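Local coordinates for protein tripartite terminase subunit 3 (Human herpesvirus 5, PDB 3N4P) that forms the large subunit of the herpesvirus terminase, the motor that packages viral DNA into capsids, and supplies its magnesium-binding nuclease domain, at residues Asp132-Val138 / Ile164-Tyr169; Tyr58-Tyr64 / Ala83-Arg89; Phe43-Arg47 / Asp220-Leu226; Ile94-Phe100 / Glu209-Ile215. All coordinates share one frame; numbering follows the deposited sequence.

In the fold
From the N terminus, the helix and short strand of 43-47 come first and wait for a partner far along the chain. Contact 2 (58-64 with 83-89) then closes a short loop as an antiparallel pair in the interior of the mixed sheet. Next, 94-100 begins the longer loop of contact 4, and within it contact 1 closes as a beta-alpha-beta unit, so that 1 lies inside 4. Both 2 and 4 fall within the still longer loop that contact 3 completes at 220-226. Contacts 1, 2 and 4 share the sheet: contact 2 touches both others, while contact 3 packs helix 221-229 and the N-terminal helix beside contact 4.

Contact 1: Asp132-Val138 / Ile164-Tyr169; sequences DELRIAV and IRVLFY
I136 and F168 make the apolar centre, projecting together from neighbouring parallel strands. CG2 of I136 touches F168 CE2 at 3.4 Å, while the CD1 of the same isoleucine reaches both the CZ of F168 and the CG1 of V166. With CG2 anti to the backbone N and CG1 beside it (chi1 -59°), I136 brings one branch obliquely up to the ring and sends the other toward V166. L134 continues this face, its CD1 4.0 Å from V166 CG1, and helix 144-161 covers it through V158, A151 and R155. Beneath the side chains the backbones are laced in parallel register: L134 N gives a nearly straight bond to R165 O (169°), and L167 N, I136 N and Y169 N carry the ladder onward. On the other face L167 CD2 sits over the guanidinium of R135, 3.7 Å from its NH2. At the polar edge E133, its chain extended, divides its carboxylate. OE2 forms a salt bridge with R165 NH1 at 2.8 Å, the two flat groups turned 41° apart, and OE1 accepts from R135 NE at 3.2 Å and also from T62. R135 is held further by the carbonyl of A273. One carboxylate between two arginines would offset their like charges, so this beta-alpha-beta pairing combines a helix-covered apolar face with an ionic network on its reverse.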
# COMPACT_ATOMS: atom_id res chain seq x y z
N ASP B 132 17.09 7.32 13.40
CA ASP B 132 18.05 7.83 14.39
C ASP B 132 18.96 8.98 13.96
O ASP B 132 19.77 9.45 14.77
CB ASP B 132 18.86 6.68 15.07
CG ASP B 132 19.99 6.05 14.16
OD1 ASP B 132 20.06 6.25 12.91
OD2 ASP B 132 20.82 5.29 14.76
N GLU B 133 18.78 9.45 12.71
CA GLU B 133 19.54 10.57 12.12
C GLU B 133 18.71 11.37 11.11
O GLU B 133 17.87 10.81 10.43
CB GLU B 133 20.75 9.99 11.40
CG GLU B 133 21.81 10.95 10.81
CD GLU B 133 22.97 10.14 10.18
OE1 GLU B 133 22.79 9.51 9.08
OE2 GLU B 133 24.07 10.10 10.80
N LEU B 134 18.97 12.67 11.00
CA LEU B 134 18.38 13.55 9.98
C LEU B 134 19.40 14.16 9.06
O LEU B 134 20.39 14.67 9.53
CB LEU B 134 17.79 14.78 10.62
CG LEU B 134 16.35 14.75 10.96
CD1 LEU B 134 16.13 16.01 11.91
CD2 LEU B 134 15.52 14.75 9.63
N ARG B 135 19.11 14.18 7.77
CA ARG B 135 19.98 14.81 6.81
C ARG B 135 19.16 15.70 5.97
O ARG B 135 18.23 15.25 5.30
CB ARG B 135 20.61 13.77 5.94
CG ARG B 135 21.80 13.16 6.57
CD ARG B 135 22.43 12.01 5.74
NE ARG B 135 23.46 11.44 6.59
CZ ARG B 135 24.78 11.40 6.33
NH1 ARG B 135 25.27 11.79 5.13
NH2 ARG B 135 25.60 10.92 7.26
N ILE B 136 19.51 16.98 5.98
CA ILE B 136 18.64 18.02 5.46
C ILE B 136 19.37 18.85 4.42
O ILE B 136 20.43 19.33 4.69
CB ILE B 136 18.16 18.94 6.63
CG1 ILE B 136 17.43 18.11 7.68
CG2 ILE B 136 17.25 20.11 6.14
CD1 ILE B 136 17.20 18.87 9.02
N ALA B 137 18.77 19.04 3.26
CA ALA B 137 19.28 20.00 2.29
C ALA B 137 18.34 21.18 2.11
O ALA B 137 17.15 20.98 1.83
CB ALA B 137 19.42 19.27 0.92
N VAL B 138 18.84 22.38 2.13
CA VAL B 138 17.98 23.55 1.98
C VAL B 138 18.52 24.24 0.76
O VAL B 138 19.65 24.70 0.78
CB VAL B 138 18.11 24.58 3.17
CG1 VAL B 138 17.18 25.78 2.96
CG2 VAL B 138 17.78 23.98 4.54
N ILE B 164 18.28 14.00 18.49
CA ILE B 164 18.68 13.26 17.33
C ILE B 164 19.85 13.99 16.68
O ILE B 164 19.96 15.19 16.82
CB ILE B 164 17.48 13.18 16.34
CG1 ILE B 164 17.84 12.25 15.17
CG2 ILE B 164 17.06 14.61 15.88
CD1 ILE B 164 16.69 11.40 14.67
N ARG B 165 20.70 13.31 15.91
CA ARG B 165 21.77 14.03 15.20
C ARG B 165 21.23 14.61 13.95
O ARG B 165 20.56 13.92 13.16
CB ARG B 165 23.00 13.16 14.90
CG ARG B 165 22.66 11.72 14.88
CD ARG B 165 23.80 10.79 15.30
NE ARG B 165 25.15 11.24 14.95
CZ ARG B 165 25.92 10.72 14.00
NH1 ARG B 165 25.48 9.72 13.24
NH2 ARG B 165 27.15 11.20 13.82
N VAL B 166 21.54 15.89 13.75
CA VAL B 166 21.10 16.64 12.58
C VAL B 166 22.33 17.00 11.76
O VAL B 166 23.35 17.41 12.33
CB VAL B 166 20.44 17.95 13.03
CG1 VAL B 166 19.40 18.33 12.10
CG2 VAL B 166 19.80 17.76 14.38
N LEU B 167 22.27 16.82 10.45
CA LEU B 167 23.36 17.12 9.51
C LEU B 167 22.73 17.90 8.38
O LEU B 167 21.59 17.67 8.06
CB LEU B 167 23.95 15.86 8.90
CG LEU B 167 24.90 15.00 9.74
CD1 LEU B 167 24.19 14.05 10.69
CD2 LEU B 167 25.80 14.24 8.83
N PHE B 168 23.45 18.84 7.81
CA PHE B 168 22.91 19.67 6.76
C PHE B 168 23.84 19.52 5.57
O PHE B 168 25.01 19.19 5.72
CB PHE B 168 22.79 21.13 7.18
CG PHE B 168 21.56 21.42 7.96
CD1 PHE B 168 21.53 21.26 9.33
CD2 PHE B 168 20.40 21.86 7.32
CE1 PHE B 168 20.38 21.55 10.08
CE2 PHE B 168 19.23 22.15 8.07
CZ PHE B 168 19.22 21.98 9.44
N TYR B 169 23.29 19.69 4.38
CA TYR B 169 24.12 19.53 3.17
C TYR B 169 24.95 20.79 3.21
O TYR B 169 24.37 21.87 3.36
CB TYR B 169 23.24 19.56 1.94
CG TYR B 169 23.98 19.21 0.69
CD1 TYR B 169 23.83 17.94 0.11
CD2 TYR B 169 24.81 20.13 0.05
CE1 TYR B 169 24.52 17.59 -1.06
CE2 TYR B 169 25.51 19.78 -1.14
CZ TYR B 169 25.35 18.53 -1.68
OH TYR B 169 26.02 18.18 -2.83

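Contact 2: Tyr58-Tyr64 / Ala83-Arg89; sequences YFGKTLY and AAVGAYR
Y58 offers the face of its ring to the guanidinium of R89, which lies flat upon it with centres 3.7 Å apart and planes 12° apart. R89 CZ stands over the ring face, a cation-pi geometry, and NH2 rides above the middle of the ring. The arginine chain bends at its third torsion (chi3 113°), which folds the group back over the tyrosine. Its NH1 meanwhile donates to Y88 OH at 2.7 Å, nearly in the guanidinium plane, so that stacking and hydrogen bonding together limit its rotation. Beside this pair, CD1 of Y88 lies over the centre of the F59 ring, although the two rings are inclined at 41° and make an oblique pair. The backbone supports both: R89 N donates to Y58 O, and G60 N reaches A87 O at 2.7 Å from above the carbonyl plane. Past the loop at K61 the backbones pair again, with the register shifted by two residues. Y64 and V85 are an antiparallel hydrogen-bonded pair, Y64 N meeting V85 O at 2.8 Å and V85 N returning to Y64 O. L63 CD2 adds an apolar touch on A84 CB at 3.8 Å. The second subunit reaches the aromatic end, where its E42 hydrogen-bonds to Y88 OH and its I45 packs on the same ring. A single backbone bridge at F59 and Y88 and, beyond the loop, the Y64-V85 pair thus form the antiparallel pairing mid-sheet, between strands 133-138 and 91-100, consistent with the RNase H-like fold of terminase nuclease domains.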
# COMPACT_ATOMS: atom_id res chain seq x y z
N TYR B 58 15.16 -3.93 8.07
CA TYR B 58 15.28 -3.48 6.67
C TYR B 58 14.98 -2.02 6.36
O TYR B 58 15.08 -1.62 5.21
CB TYR B 58 14.45 -4.43 5.75
CG TYR B 58 15.06 -5.82 5.78
CD1 TYR B 58 16.04 -6.17 4.86
CD2 TYR B 58 14.75 -6.72 6.81
CE1 TYR B 58 16.66 -7.43 4.91
CE2 TYR B 58 15.38 -7.99 6.88
CZ TYR B 58 16.32 -8.32 5.91
OH TYR B 58 16.95 -9.54 5.93
N PHE B 59 14.64 -1.20 7.36
CA PHE B 59 14.46 0.23 7.09
C PHE B 59 15.73 1.03 7.18
O PHE B 59 16.57 0.81 8.06
CB PHE B 59 13.42 0.85 8.04
CG PHE B 59 12.02 0.39 7.77
CD1 PHE B 59 11.58 -0.84 8.26
CD2 PHE B 59 11.17 1.15 7.00
CE1 PHE B 59 10.28 -1.30 8.00
CE2 PHE B 59 9.87 0.71 6.74
CZ PHE B 59 9.44 -0.56 7.22
N GLY B 60 15.88 2.00 6.30
CA GLY B 60 16.98 2.93 6.53
C GLY B 60 16.72 3.71 7.83
O GLY B 60 15.58 3.98 8.17
N LYS B 61 17.79 4.06 8.58
CA LYS B 61 17.60 4.79 9.83
C LYS B 61 17.76 6.30 9.67
O LYS B 61 17.64 7.07 10.63
CB LYS B 61 18.50 4.22 10.92
CG LYS B 61 18.30 2.71 10.97
CD LYS B 61 18.91 2.11 12.21
CE LYS B 61 18.18 0.80 12.48
NZ LYS B 61 19.11 -0.18 13.14
N THR B 62 17.99 6.72 8.44
CA THR B 62 18.18 8.10 8.18
C THR B 62 17.03 8.73 7.44
O THR B 62 16.68 8.28 6.38
CB THR B 62 19.49 8.32 7.41
OG1 THR B 62 20.57 7.93 8.25
CG2 THR B 62 19.68 9.81 7.13
N LEU B 63 16.49 9.82 7.98
CA LEU B 63 15.48 10.63 7.27
C LEU B 63 16.17 11.68 6.38
O LEU B 63 16.86 12.54 6.87
CB LEU B 63 14.64 11.41 8.32
CG LEU B 63 13.15 11.54 8.23
CD1 LEU B 63 12.50 12.83 8.89
CD2 LEU B 63 12.53 11.15 6.83
N TYR B 64 16.00 11.63 5.08
CA TYR B 64 16.53 12.66 4.17
C TYR B 64 15.41 13.68 3.93
O TYR B 64 14.29 13.29 3.54
CB TYR B 64 16.97 12.01 2.82
CG TYR B 64 18.15 11.10 3.05
CD1 TYR B 64 17.97 9.79 3.47
CD2 TYR B 64 19.47 11.61 2.97
CE1 TYR B 64 19.11 8.93 3.73
CE2 TYR B 64 20.64 10.77 3.23
CZ TYR B 64 20.43 9.44 3.64
OH TYR B 64 21.51 8.61 3.95
N ALA B 83 9.89 17.63 1.44
CA ALA B 83 9.71 16.20 1.38
C ALA B 83 10.69 15.52 2.31
O ALA B 83 11.85 15.93 2.49
CB ALA B 83 9.92 15.68 -0.06
N ALA B 84 10.21 14.40 2.85
CA ALA B 84 10.94 13.61 3.81
C ALA B 84 10.80 12.15 3.41
O ALA B 84 9.66 11.63 3.42
CB ALA B 84 10.37 13.85 5.22
N VAL B 85 11.95 11.54 3.07
CA VAL B 85 12.11 10.17 2.59
C VAL B 85 13.18 9.33 3.31
O VAL B 85 14.11 9.87 3.91
CB VAL B 85 12.36 10.12 1.07
CG1 VAL B 85 11.45 11.13 0.31
CG2 VAL B 85 13.74 10.48 0.81
N GLY B 86 13.03 7.99 3.29
CA GLY B 86 13.96 7.05 3.94
C GLY B 86 13.95 5.76 3.13
O GLY B 86 12.98 5.48 2.41
N ALA B 87 14.97 4.93 3.29
CA ALA B 87 15.05 3.73 2.53
C ALA B 87 14.24 2.60 3.15
O ALA B 87 14.08 2.51 4.37
CB ALA B 87 16.49 3.35 2.32
N TYR B 88 13.73 1.73 2.26
CA TYR B 88 13.24 0.44 2.71
C TYR B 88 13.68 -0.62 1.73
O TYR B 88 13.26 -0.57 0.58
CB TYR B 88 11.70 0.43 2.89
CG TYR B 88 11.21 -0.95 3.13
CD1 TYR B 88 11.53 -1.60 4.32
CD2 TYR B 88 10.50 -1.66 2.14
CE1 TYR B 88 11.11 -2.89 4.54
CE2 TYR B 88 10.10 -2.96 2.36
CZ TYR B 88 10.42 -3.57 3.57
OH TYR B 88 10.05 -4.88 3.83
N ARG B 89 14.50 -1.58 2.20
CA ARG B 89 15.25 -2.51 1.35
C ARG B 89 15.78 -1.72 0.19
O ARG B 89 16.41 -0.73 0.40
CB ARG B 89 14.36 -3.74 0.89
CG ARG B 89 13.56 -4.38 2.05
CD ARG B 89 12.67 -5.62 1.70
NE ARG B 89 13.21 -6.82 2.36
CZ ARG B 89 12.80 -7.36 3.51
NH1 ARG B 89 11.80 -6.85 4.21
NH2 ARG B 89 13.40 -8.47 3.95

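Contact 3: Phe43-Arg47 / Asp220-Leu226; sequences FDILR and DPIEYLL. With MG (magnesium ion), chain G.
R47 holds two aspartates at once, end-on to the carboxylate of D220 and side-on to D44, where it takes the backbone O and one carboxylate oxygen, so a single guanidinium links the N-terminal helix to the start of helix 221-229. Toward D220 both terminal nitrogens are engaged: NH2 meets OD2 at 2.8 Å on its syn lone pair, almost straight at 174°, and NH1 meets OD1 at 3.1 Å. Toward D44 the NE donates to the backbone O at 2.8 Å, while NH2 also reaches OD1 at 2.7 Å. An extended chain from CG to NE (chi2 -179°) carries the group across to these partners. I222 CB lies over one guanidinium face, 3.6 Å from NH2. D220 is the N-cap of its helix: I222 N donates to OD1 from the face of the carboxylate opposite R47 NH1. Apolar packing flanks the charges, with F43 receiving L225 CD2 at its ring edge, 3.6 Å from CZ, and L226 CD2 there too, while I222 CG2 approaches obliquely. The other oxygen of D44, OD2, binds magnesium at 2.5 Å, and N52 of the second subunit supplies a carbonyl oxygen to the same ion. With the carboxylates of D44 and D220 close together, the arginine between them probably offsets their mutual repulsion. One acidic residue thereby joins an intrachain salt-bridge network to a metal ion shared across the subunit interface.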
# COMPACT_ATOMS: atom_id res chain seq x y z
N PHE B 43 1.31 3.45 -6.95
CA PHE B 43 1.70 4.40 -5.95
C PHE B 43 0.52 4.91 -5.09
O PHE B 43 0.65 5.17 -3.89
CB PHE B 43 2.49 5.48 -6.68
CG PHE B 43 3.00 6.62 -5.79
CD1 PHE B 43 4.06 6.45 -4.93
CD2 PHE B 43 2.52 7.89 -5.98
CE1 PHE B 43 4.61 7.57 -4.21
CE2 PHE B 43 3.01 8.99 -5.26
CZ PHE B 43 4.06 8.82 -4.39
N ASP B 44 -0.64 5.08 -5.73
CA ASP B 44 -1.88 5.43 -5.05
C ASP B 44 -2.47 4.32 -4.14
O ASP B 44 -2.87 4.58 -3.02
CB ASP B 44 -2.96 5.72 -6.10
CG ASP B 44 -4.06 6.65 -5.53
OD1 ASP B 44 -3.85 7.21 -4.42
OD2 ASP B 44 -5.12 6.81 -6.15
N ILE B 45 -2.56 3.10 -4.65
CA ILE B 45 -3.30 2.06 -3.94
C ILE B 45 -2.43 1.13 -3.11
O ILE B 45 -2.96 0.36 -2.28
CB ILE B 45 -4.24 1.27 -4.86
CG1 ILE B 45 -3.45 0.45 -5.90
CG2 ILE B 45 -5.28 2.18 -5.50
CD1 ILE B 45 -4.37 -0.26 -6.96
N LEU B 46 -1.11 1.23 -3.26
CA LEU B 46 -0.21 0.37 -2.47
C LEU B 46 0.76 1.23 -1.62
O LEU B 46 1.83 1.68 -2.09
CB LEU B 46 0.53 -0.72 -3.34
CG LEU B 46 -0.29 -1.97 -3.67
CD1 LEU B 46 0.35 -2.80 -4.83
CD2 LEU B 46 -0.51 -2.93 -2.43
N ARG B 47 0.36 1.51 -0.36
CA ARG B 47 1.19 2.33 0.52
C ARG B 47 1.63 1.49 1.71
O ARG B 47 0.85 0.69 2.19
CB ARG B 47 0.38 3.57 1.03
CG ARG B 47 -0.31 4.27 -0.13
CD ARG B 47 -1.06 5.47 0.30
NE ARG B 47 -1.84 5.99 -0.82
CZ ARG B 47 -2.49 7.15 -0.77
NH1 ARG B 47 -2.41 7.91 0.32
NH2 ARG B 47 -3.21 7.58 -1.82
N ASP B 220 -6.11 14.37 -0.19
CA ASP B 220 -5.09 13.25 -0.04
C ASP B 220 -3.73 13.70 -0.61
O ASP B 220 -3.68 14.07 -1.79
CB ASP B 220 -5.63 11.97 -0.73
CG ASP B 220 -4.55 10.83 -0.84
OD1 ASP B 220 -3.52 10.80 -0.08
OD2 ASP B 220 -4.73 9.97 -1.73
N PRO B 221 -2.64 13.76 0.22
CA PRO B 221 -1.35 14.31 -0.28
C PRO B 221 -0.75 13.58 -1.45
O PRO B 221 -0.09 14.20 -2.32
CB PRO B 221 -0.37 14.19 0.91
CG PRO B 221 -1.31 14.18 2.22
CD PRO B 221 -2.68 13.62 1.70
N ILE B 222 -0.92 12.25 -1.46
CA ILE B 222 -0.50 11.46 -2.58
C ILE B 222 -1.28 11.74 -3.88
O ILE B 222 -0.70 11.74 -4.99
CB ILE B 222 -0.49 9.96 -2.22
CG1 ILE B 222 0.56 9.66 -1.09
CG2 ILE B 222 -0.30 9.16 -3.49
CD1 ILE B 222 1.94 10.28 -1.39
N GLU B 223 -2.58 11.99 -3.79
CA GLU B 223 -3.38 12.41 -5.00
C GLU B 223 -2.94 13.79 -5.52
O GLU B 223 -2.76 13.99 -6.73
CB GLU B 223 -4.88 12.40 -4.71
CG GLU B 223 -5.80 13.04 -5.80
CD GLU B 223 -7.26 12.44 -5.84
OE1 GLU B 223 -8.00 12.49 -4.81
OE2 GLU B 223 -7.67 11.95 -6.94
N TYR B 224 -2.65 14.70 -4.60
CA TYR B 224 -2.07 15.98 -4.92
C TYR B 224 -0.69 15.85 -5.59
O TYR B 224 -0.41 16.54 -6.57
CB TYR B 224 -1.92 16.75 -3.61
CG TYR B 224 -1.44 18.15 -3.78
CD1 TYR B 224 -0.13 18.51 -3.43
CD2 TYR B 224 -2.30 19.17 -4.27
CE1 TYR B 224 0.31 19.83 -3.58
CE2 TYR B 224 -1.85 20.49 -4.43
CZ TYR B 224 -0.56 20.81 -4.07
OH TYR B 224 -0.13 22.12 -4.20
N LEU B 225 0.19 15.03 -5.02
CA LEU B 225 1.50 14.76 -5.54
C LEU B 225 1.39 14.05 -6.94
O LEU B 225 2.12 14.38 -7.86
CB LEU B 225 2.33 13.91 -4.55
CG LEU B 225 3.71 13.47 -5.06
CD1 LEU B 225 4.64 14.65 -5.08
CD2 LEU B 225 4.37 12.38 -4.19
N LEU B 226 0.45 13.12 -7.11
CA LEU B 226 0.22 12.56 -8.44
C LEU B 226 -0.17 13.58 -9.52
O LEU B 226 0.22 13.44 -10.70
CB LEU B 226 -0.88 11.55 -8.38
CG LEU B 226 -0.68 10.03 -8.48
CD1 LEU B 226 0.61 9.56 -9.30
CD2 LEU B 226 -0.80 9.27 -7.17
MG MG G . -6.51 8.88 -6.00

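Contact 4: Ile94-Phe100 / Glu209-Ile215; sequences IYGLEHF and ELVSYTI
E98 turns its carboxylate into the 212-215 turn, where two backbone N-H groups and one hydroxyl hold it. OE1 accepts from T214 N at 2.7 Å on the syn side and from T214 OG1 at 2.8 Å through its anti lone pair, while OE2 takes Y213 N at 2.9 Å on its syn lone pair. A bend at the second torsion (chi2 -64°) swings the carboxylate across toward residues 212-214. T214 OG1 has a second task, accepting from H99 N at 2.9 Å, and so links the side chain of E98 to the backbone of the next residue. S212 OG donates to L97 O from above the carbonyl plane and in turn accepts from I215 N, an ST motif that shapes the turn. Farther back, the strands make a short parallel bridge: V211 N donates to Y95 O, and L97 N meets V211 O at 3.1 Å. L210 CD2 fits alongside I94 CG2 at 3.7 Å, and I215 CD1 reaches L97 CB at 4.1 Å. A classic beta bulge, in which Y95 and G96 pair with the single residue A84, lies on the neighbouring strand pairing. Around this framework P221 packs on L97 and I215, and helix 109-127 brings M120 against E98. H99, near the predicted nuclease residue D256, bonds through ND1 to Y224. Three donors to one buried carboxylate would stabilise its negative charge, and these bonds probably hold the chain in place where it leaves the sheet, ahead of helix 221-229.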
# COMPACT_ATOMS: atom_id res chain seq x y z
N ILE B 94 8.10 7.68 1.15
CA ILE B 94 7.88 9.12 1.37
C ILE B 94 7.17 9.21 2.70
O ILE B 94 6.05 8.66 2.83
CB ILE B 94 7.03 9.77 0.27
CG1 ILE B 94 7.77 9.71 -1.04
CG2 ILE B 94 6.65 11.27 0.59
CD1 ILE B 94 6.77 9.85 -2.11
N TYR B 95 7.84 9.82 3.69
CA TYR B 95 7.28 9.95 5.02
C TYR B 95 6.48 11.23 5.25
O TYR B 95 5.63 11.30 6.16
CB TYR B 95 8.43 9.90 6.07
CG TYR B 95 9.08 8.48 6.22
CD1 TYR B 95 8.33 7.39 6.64
CD2 TYR B 95 10.42 8.26 5.88
CE1 TYR B 95 8.90 6.13 6.80
CE2 TYR B 95 11.04 7.00 6.05
CZ TYR B 95 10.27 5.95 6.51
OH TYR B 95 10.82 4.72 6.67
N GLY B 96 6.80 12.27 4.49
CA GLY B 96 6.24 13.59 4.75
C GLY B 96 6.28 14.46 3.53
O GLY B 96 7.18 14.29 2.66
N LEU B 97 5.24 15.30 3.40
CA LEU B 97 5.14 16.29 2.30
C LEU B 97 4.55 17.55 2.87
O LEU B 97 3.65 17.51 3.72
CB LEU B 97 4.25 15.82 1.13
CG LEU B 97 4.63 14.55 0.37
CD1 LEU B 97 3.43 13.93 -0.43
CD2 LEU B 97 5.90 14.70 -0.55
N GLU B 98 5.12 18.69 2.50
CA GLU B 98 4.47 19.96 2.78
C GLU B 98 4.57 20.81 1.56
O GLU B 98 5.57 20.78 0.84
CB GLU B 98 5.11 20.68 3.95
CG GLU B 98 5.11 19.91 5.31
CD GLU B 98 3.72 19.61 5.92
OE1 GLU B 98 2.65 20.02 5.40
OE2 GLU B 98 3.69 18.93 6.97
N HIS B 99 3.55 21.64 1.37
CA HIS B 99 3.57 22.66 0.35
C HIS B 99 3.04 23.86 1.09
O HIS B 99 1.84 24.02 1.30
CB HIS B 99 2.70 22.31 -0.83
CG HIS B 99 2.91 23.20 -2.02
ND1 HIS B 99 2.32 22.96 -3.24
CD2 HIS B 99 3.63 24.35 -2.16
CE1 HIS B 99 2.66 23.92 -4.08
NE2 HIS B 99 3.46 24.77 -3.46
N PHE B 100 3.94 24.74 1.48
CA PHE B 100 3.56 25.80 2.39
C PHE B 100 3.43 27.18 1.74
O PHE B 100 4.30 27.58 0.98
CB PHE B 100 4.54 25.83 3.55
CG PHE B 100 4.48 27.10 4.39
CD1 PHE B 100 3.69 27.14 5.52
CD2 PHE B 100 5.21 28.22 4.04
CE1 PHE B 100 3.62 28.34 6.33
CE2 PHE B 100 5.13 29.40 4.81
CZ PHE B 100 4.36 29.45 5.96
N GLU B 209 0.88 6.34 6.81
CA GLU B 209 0.91 7.35 7.88
C GLU B 209 1.74 8.62 7.48
O GLU B 209 2.19 9.38 8.31
CB GLU B 209 1.52 6.63 9.14
CG GLU B 209 3.00 6.29 9.03
CD GLU B 209 3.35 4.98 8.22
OE1 GLU B 209 2.44 4.17 7.87
OE2 GLU B 209 4.57 4.78 8.00
N LEU B 210 1.93 8.84 6.19
CA LEU B 210 2.48 10.05 5.59
C LEU B 210 2.00 11.39 6.31
O LEU B 210 0.83 11.68 6.42
CB LEU B 210 2.05 10.04 4.13
CG LEU B 210 2.28 11.15 3.08
CD1 LEU B 210 2.53 12.51 3.63
CD2 LEU B 210 3.34 10.78 2.14
N VAL B 211 2.95 12.19 6.78
CA VAL B 211 2.61 13.41 7.57
C VAL B 211 2.49 14.57 6.63
O VAL B 211 3.34 14.73 5.79
CB VAL B 211 3.77 13.72 8.55
CG1 VAL B 211 3.59 15.13 9.21
CG2 VAL B 211 3.85 12.63 9.56
N SER B 212 1.42 15.33 6.72
CA SER B 212 1.34 16.56 5.96
C SER B 212 0.38 17.57 6.52
O SER B 212 -0.79 17.48 6.23
CB SER B 212 0.85 16.28 4.56
OG SER B 212 0.78 17.54 3.90
N TYR B 213 0.86 18.55 7.27
CA TYR B 213 -0.04 19.47 7.95
C TYR B 213 -0.60 20.52 6.99
O TYR B 213 -1.65 21.11 7.28
CB TYR B 213 0.66 20.16 9.12
CG TYR B 213 0.96 19.16 10.23
CD1 TYR B 213 2.27 18.71 10.45
CD2 TYR B 213 -0.08 18.71 11.08
CE1 TYR B 213 2.56 17.83 11.47
CE2 TYR B 213 0.18 17.79 12.11
CZ TYR B 213 1.53 17.35 12.30
OH TYR B 213 1.85 16.48 13.33
N THR B 214 0.07 20.78 5.86
CA THR B 214 -0.40 21.87 5.00
C THR B 214 -1.23 21.31 3.85
O THR B 214 -1.88 22.08 3.14
CB THR B 214 0.76 22.67 4.33
OG1 THR B 214 1.53 21.79 3.51
CG2 THR B 214 1.65 23.31 5.40
N ILE B 215 -1.18 19.97 3.60
CA ILE B 215 -1.97 19.41 2.53
C ILE B 215 -3.18 18.58 2.99
O ILE B 215 -4.20 18.59 2.32
CB ILE B 215 -1.06 18.56 1.56
CG1 ILE B 215 0.07 19.44 0.99
CG2 ILE B 215 -1.87 17.89 0.41
CD1 ILE B 215 1.23 18.53 0.37